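Long-range contact in uncharacterized protein (Staphylococcus aureus subsp. aureus Mu50, PDB 4QPV), which is of unknown function and belongs to the DUF1672 family, whose unique fold is built on a kinked-helix-beta-beta-beta repeat: residues 255-266 with 279-290. Residues are numbered along the deposited sequence; the frame is centred on the assembly and turned at random.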
loop_
_atom_site.group_PDB
_atom_site.type_symbol
_atom_site.label_atom_id
_atom_site.label_comp_id
_atom_site.label_asym_id
_atom_site.label_seq_id
_atom_site.Cartn_x
_atom_site.Cartn_y
_atom_site.Cartn_z
ATOM N N PRO A 255 -1.682 -7.419 -15.958
ATOM C CA PRO A 255 -1.326 -6.064 -16.417
ATOM C C PRO A 255 -0.054 -5.931 -17.273
ATOM O O PRO A 255 0.964 -5.396 -16.825
ATOM C CB PRO A 255 -1.207 -5.265 -15.111
ATOM C CG PRO A 255 -1.910 -6.101 -14.070
ATOM C CD PRO A 255 -1.588 -7.499 -14.487
ATOM N N HIS A 256 -0.175 -6.288 -18.563
ATOM C CA HIS A 256 0.879 -6.076 -19.561
ATOM C C HIS A 256 1.176 -4.580 -19.741
ATOM O O HIS A 256 2.324 -4.223 -19.986
ATOM C CB HIS A 256 0.468 -6.681 -20.910
ATOM C CG HIS A 256 0.572 -8.171 -20.929
ATOM N ND1 HIS A 256 1.563 -8.817 -21.651
ATOM C CD2 HIS A 256 -0.189 -9.097 -20.304
ATOM C CE1 HIS A 256 1.371 -10.108 -21.442
ATOM N NE2 HIS A 256 0.326 -10.323 -20.639
ATOM N N ASP A 257 0.146 -3.713 -19.604
ATOM C CA ASP A 257 0.272 -2.261 -19.775
ATOM C C ASP A 257 0.849 -1.544 -18.524
ATOM O O ASP A 257 1.022 -0.325 -18.563
ATOM C CB ASP A 257 -1.088 -1.635 -20.170
ATOM C CG ASP A 257 -2.229 -1.864 -19.183
ATOM O OD1 ASP A 257 -1.988 -2.485 -18.114
ATOM O OD2 ASP A 257 -3.362 -1.432 -19.481
ATOM N N LEU A 258 1.140 -2.280 -17.420
ATOM C CA LEU A 258 1.760 -1.659 -16.245
ATOM C C LEU A 258 3.214 -2.102 -16.135
ATOM O O LEU A 258 3.630 -3.018 -16.841
ATOM C CB LEU A 258 0.996 -2.005 -14.927
ATOM C CG LEU A 258 -0.483 -1.604 -14.854
ATOM C CD1 LEU A 258 -1.070 -1.926 -13.477
ATOM C CD2 LEU A 258 -0.689 -0.123 -15.177
ATOM N N ASN A 259 3.991 -1.458 -15.245
ATOM C CA ASN A 259 5.350 -1.924 -14.934
ATOM C C ASN A 259 5.167 -2.981 -13.856
ATOM O O ASN A 259 4.502 -2.707 -12.852
ATOM C CB ASN A 259 6.258 -0.789 -14.490
ATOM C CG ASN A 259 6.519 0.194 -15.588
ATOM O OD1 ASN A 259 6.933 -0.184 -16.681
ATOM N ND2 ASN A 259 6.218 1.466 -15.345
ATOM N N VAL A 260 5.595 -4.225 -14.127
ATOM C CA VAL A 260 5.393 -5.323 -13.178
ATOM C C VAL A 260 6.749 -5.970 -12.898
ATOM O O VAL A 260 7.461 -6.345 -13.822
ATOM C CB VAL A 260 4.319 -6.351 -13.650
ATOM C CG1 VAL A 260 4.156 -7.499 -12.639
ATOM C CG2 VAL A 260 2.965 -5.663 -13.894
ATOM N N SER A 261 7.070 -6.119 -11.610
ATOM C CA SER A 261 8.349 -6.658 -11.144
ATOM C C SER A 261 8.125 -7.732 -10.078
ATOM O O SER A 261 7.351 -7.549 -9.131
ATOM C CB SER A 261 9.198 -5.507 -10.589
ATOM O OG SER A 261 10.407 -5.928 -9.981
ATOM N N LEU A 262 8.849 -8.835 -10.216
ATOM C CA LEU A 262 8.777 -9.942 -9.290
ATOM C C LEU A 262 9.902 -9.820 -8.262
ATOM O O LEU A 262 11.073 -9.721 -8.636
ATOM C CB LEU A 262 8.936 -11.214 -10.154
ATOM C CG LEU A 262 8.420 -12.560 -9.698
ATOM C CD1 LEU A 262 6.914 -12.527 -9.324
ATOM C CD2 LEU A 262 8.669 -13.598 -10.788
ATOM N N GLN A 263 9.546 -9.786 -6.964
ATOM C CA GLN A 263 10.500 -9.797 -5.860
ATOM C C GLN A 263 10.161 -10.932 -4.921
ATOM O O GLN A 263 8.985 -11.175 -4.636
ATOM C CB GLN A 263 10.570 -8.481 -5.071
ATOM C CG GLN A 263 11.212 -7.315 -5.835
ATOM C CD GLN A 263 11.467 -6.114 -4.936
ATOM O OE1 GLN A 263 11.036 -6.049 -3.792
ATOM N NE2 GLN A 263 12.149 -5.116 -5.445
ATOM N N ILE A 264 11.206 -11.615 -4.432
ATOM C CA ILE A 264 11.111 -12.698 -3.459
ATOM C C ILE A 264 12.269 -12.555 -2.467
ATOM O O ILE A 264 13.369 -12.148 -2.843
ATOM C CB ILE A 264 11.044 -14.128 -4.092
ATOM C CG1 ILE A 264 10.534 -15.172 -3.033
ATOM C CG2 ILE A 264 12.403 -14.531 -4.728
ATOM C CD1 ILE A 264 10.085 -16.568 -3.545
ATOM N N SER A 265 12.005 -12.891 -1.210
ATOM C CA SER A 265 13.004 -12.855 -0.140
ATOM C C SER A 265 12.910 -14.128 0.720
ATOM O O SER A 265 12.118 -15.024 0.412
ATOM C CB SER A 265 12.799 -11.609 0.716
ATOM O OG SER A 265 11.522 -11.647 1.348
ATOM N N ASN A 266 13.631 -14.170 1.853
ATOM C CA ASN A 266 13.536 -15.330 2.746
ATOM C C ASN A 266 12.170 -15.293 3.499
ATOM O O ASN A 266 11.364 -14.367 3.298
ATOM C CB ASN A 266 14.758 -15.419 3.684
ATOM C CG ASN A 266 14.843 -14.368 4.767
ATOM O OD1 ASN A 266 13.860 -13.701 5.121
ATOM N ND2 ASN A 266 16.020 -14.238 5.363
ATOM N N LYS A 279 14.650 -5.764 3.067
ATOM C CA LYS A 279 15.061 -7.168 2.979
ATOM C C LYS A 279 15.957 -7.431 1.774
ATOM O O LYS A 279 15.948 -6.654 0.811
ATOM C CB LYS A 279 13.831 -8.082 2.908
ATOM C CG LYS A 279 13.013 -8.113 4.200
ATOM C CD LYS A 279 12.021 -9.271 4.196
ATOM C CE LYS A 279 12.741 -10.599 4.313
ATOM N NZ LYS A 279 11.835 -11.737 4.050
ATOM N N GLU A 280 16.710 -8.541 1.830
ATOM C CA GLU A 280 17.549 -8.992 0.722
ATOM C C GLU A 280 16.625 -9.696 -0.252
ATOM O O GLU A 280 15.934 -10.651 0.131
ATOM C CB GLU A 280 18.694 -9.904 1.204
ATOM C CG GLU A 280 19.589 -10.381 0.068
ATOM C CD GLU A 280 20.603 -11.442 0.440
ATOM O OE1 GLU A 280 20.222 -12.632 0.509
ATOM O OE2 GLU A 280 21.790 -11.087 0.623
ATOM N N VAL A 281 16.539 -9.201 -1.475
ATOM C CA VAL A 281 15.601 -9.809 -2.429
ATOM C C VAL A 281 16.239 -10.164 -3.739
ATOM O O VAL A 281 17.250 -9.586 -4.126
ATOM C CB VAL A 281 14.383 -8.843 -2.716
ATOM C CG1 VAL A 281 13.543 -8.587 -1.464
ATOM C CG2 VAL A 281 14.837 -7.526 -3.348
ATOM N N ILE A 282 15.577 -11.065 -4.448
ATOM C CA ILE A 282 15.769 -11.371 -5.851
ATOM C C ILE A 282 14.784 -10.475 -6.562
ATOM O O ILE A 282 13.623 -10.421 -6.131
ATOM C CB ILE A 282 15.483 -12.863 -6.193
ATOM C CG1 ILE A 282 16.523 -13.803 -5.620
ATOM C CG2 ILE A 282 15.315 -13.061 -7.720
ATOM C CD1 ILE A 282 16.057 -15.243 -5.652
ATOM N N GLU A 283 15.194 -9.806 -7.647
ATOM C CA GLU A 283 14.262 -9.000 -8.432
ATOM C C GLU A 283 14.336 -9.442 -9.886
ATOM O O GLU A 283 15.435 -9.527 -10.440
ATOM C CB GLU A 283 14.549 -7.509 -8.284
ATOM C CG GLU A 283 13.431 -6.618 -8.799
ATOM C CD GLU A 283 13.645 -5.133 -8.565
ATOM O OE1 GLU A 283 14.285 -4.764 -7.551
ATOM O OE2 GLU A 283 13.157 -4.334 -9.397
ATOM N N VAL A 284 13.185 -9.795 -10.477
ATOM C CA VAL A 284 13.109 -10.180 -11.894
ATOM C C VAL A 284 12.013 -9.348 -12.558
ATOM O O VAL A 284 10.869 -9.361 -12.097
ATOM C CB VAL A 284 12.897 -11.702 -12.133
ATOM C CG1 VAL A 284 12.749 -12.003 -13.615
ATOM C CG2 VAL A 284 14.030 -12.535 -11.532
ATOM N N GLY A 285 12.362 -8.645 -13.639
ATOM C CA GLY A 285 11.381 -7.859 -14.379
ATOM C C GLY A 285 10.378 -8.760 -15.084
ATOM O O GLY A 285 10.739 -9.847 -15.552
ATOM N N VAL A 286 9.097 -8.351 -15.098
ATOM C CA VAL A 286 8.055 -9.091 -15.807
ATOM C C VAL A 286 7.657 -8.225 -17.025
ATOM O O VAL A 286 7.853 -8.642 -18.171
ATOM C CB VAL A 286 6.846 -9.505 -14.926
ATOM C CG1 VAL A 286 5.798 -10.252 -15.756
ATOM C CG2 VAL A 286 7.297 -10.348 -13.724
ATOM N N PHE A 287 7.138 -7.008 -16.758
ATOM C CA PHE A 287 6.767 -6.036 -17.790
ATOM C C PHE A 287 7.430 -4.712 -17.485
ATOM O O PHE A 287 7.406 -4.278 -16.341
ATOM C CB PHE A 287 5.233 -5.846 -17.878
ATOM C CG PHE A 287 4.451 -7.117 -18.064
ATOM C CD1 PHE A 287 4.690 -7.950 -19.159
ATOM C CD2 PHE A 287 3.463 -7.479 -17.155
ATOM C CE1 PHE A 287 3.969 -9.129 -19.324
ATOM C CE2 PHE A 287 2.745 -8.661 -17.324
ATOM C CZ PHE A 287 3.002 -9.477 -18.408
ATOM N N ASN A 288 8.015 -4.063 -18.492
ATOM C CA ASN A 288 8.655 -2.767 -18.261
ATOM C C ASN A 288 8.433 -1.847 -19.451
ATOM O O ASN A 288 8.567 -2.271 -20.598
ATOM C CB ASN A 288 10.147 -2.915 -17.949
ATOM C CG ASN A 288 10.705 -1.690 -17.272
ATOM O OD1 ASN A 288 11.277 -0.811 -17.914
ATOM N ND2 ASN A 288 10.506 -1.579 -15.964
ATOM N N HIS A 289 8.087 -0.583 -19.166
ATOM C CA HIS A 289 7.766 0.400 -20.199
ATOM C C HIS A 289 8.692 1.630 -20.171
ATOM O O HIS A 289 8.430 2.586 -20.902
ATOM C CB HIS A 289 6.291 0.836 -20.031
ATOM C CG HIS A 289 5.329 -0.309 -20.107
ATOM N ND1 HIS A 289 4.856 -0.779 -21.324
ATOM C CD2 HIS A 289 4.813 -1.072 -19.114
ATOM C CE1 HIS A 289 4.058 -1.792 -21.030
ATOM N NE2 HIS A 289 4.001 -2.005 -19.710
ATOM N N GLU A 290 9.775 1.601 -19.358
ATOM C CA GLU A 290 10.735 2.707 -19.205
ATOM C C GLU A 290 11.522 2.991 -20.492
ATOM O O GLU A 290 11.800 2.086 -21.274
ATOM C CB GLU A 290 11.714 2.432 -18.056
ATOM C CG GLU A 290 11.088 2.516 -16.671
ATOM C CD GLU A 290 11.936 1.981 -15.531
ATOM O OE1 GLU A 290 13.151 2.281 -15.490
ATOM O OE2 GLU A 290 11.373 1.289 -14.654
HETATM O O HOH W 1 15.995 -12.433 2.214
#
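Leu262 and Val284 face each other as a hydrogen-bonded pair at the middle of an antiparallel ladder, in which the N-to-C directions of strands 259-265 and 282-285 make 156° and their axes lie 4.7 Å apart. Ile264 with Ile282 and Val260 with Phe287 form the other hydrogen-bonded pairs. Between Val260 and Ser261 the register slips by one residue in a classic beta bulge: Val260 O accepts from both Val286 N, at 2.9 Å, and Phe287 N, at 3.0 Å.

At the bulge the Phe287 ring is clamped. Val286 CG1 lies over one face and His256 CA over the other, 3.8 Å from the ring centroid in a CH-pi contact, while Val260 CG2 meets the edge. With chi1 at -75°, the His256 imidazole leans over the same face at 35° to the phenyl plane, and its NE2 is hydrogen-bonded to Lys251 O. The His289 ring slots edge-on into the 255-258 turn; its NE2 donates to His256 O at 2.8 Å, almost in the ring plane, and weakly to Leu258 O. Asn259 OD1 takes His289 N at 2.8 Å, nearly head-on to its C=O.

Along the ladder, Ile264 CG2 packs on Ile282 CB (3.8 Å) and Leu262 CB on Val286 CG2, on the face covered by helix 234-249. On the other face Glu283 takes a weak hydrogen bond on each oxygen, OE2 from Ser261 OG and OE1 from Gln263 NE2. At the far end Lys279, bent at its third torsion, brings NZ to Ser265 OG at 2.7 Å and to Asn266 OD1; Tyr268 O also accepts from NZ. A water bridges Asn266 N and Glu280 O.

Strand 259-265 also pairs in parallel with 220-227, so that 282-285, the last strand of the chain, joins a mixed sheet through 259-265 alone, by a bulged antiparallel ladder with helix 234-249 against one face.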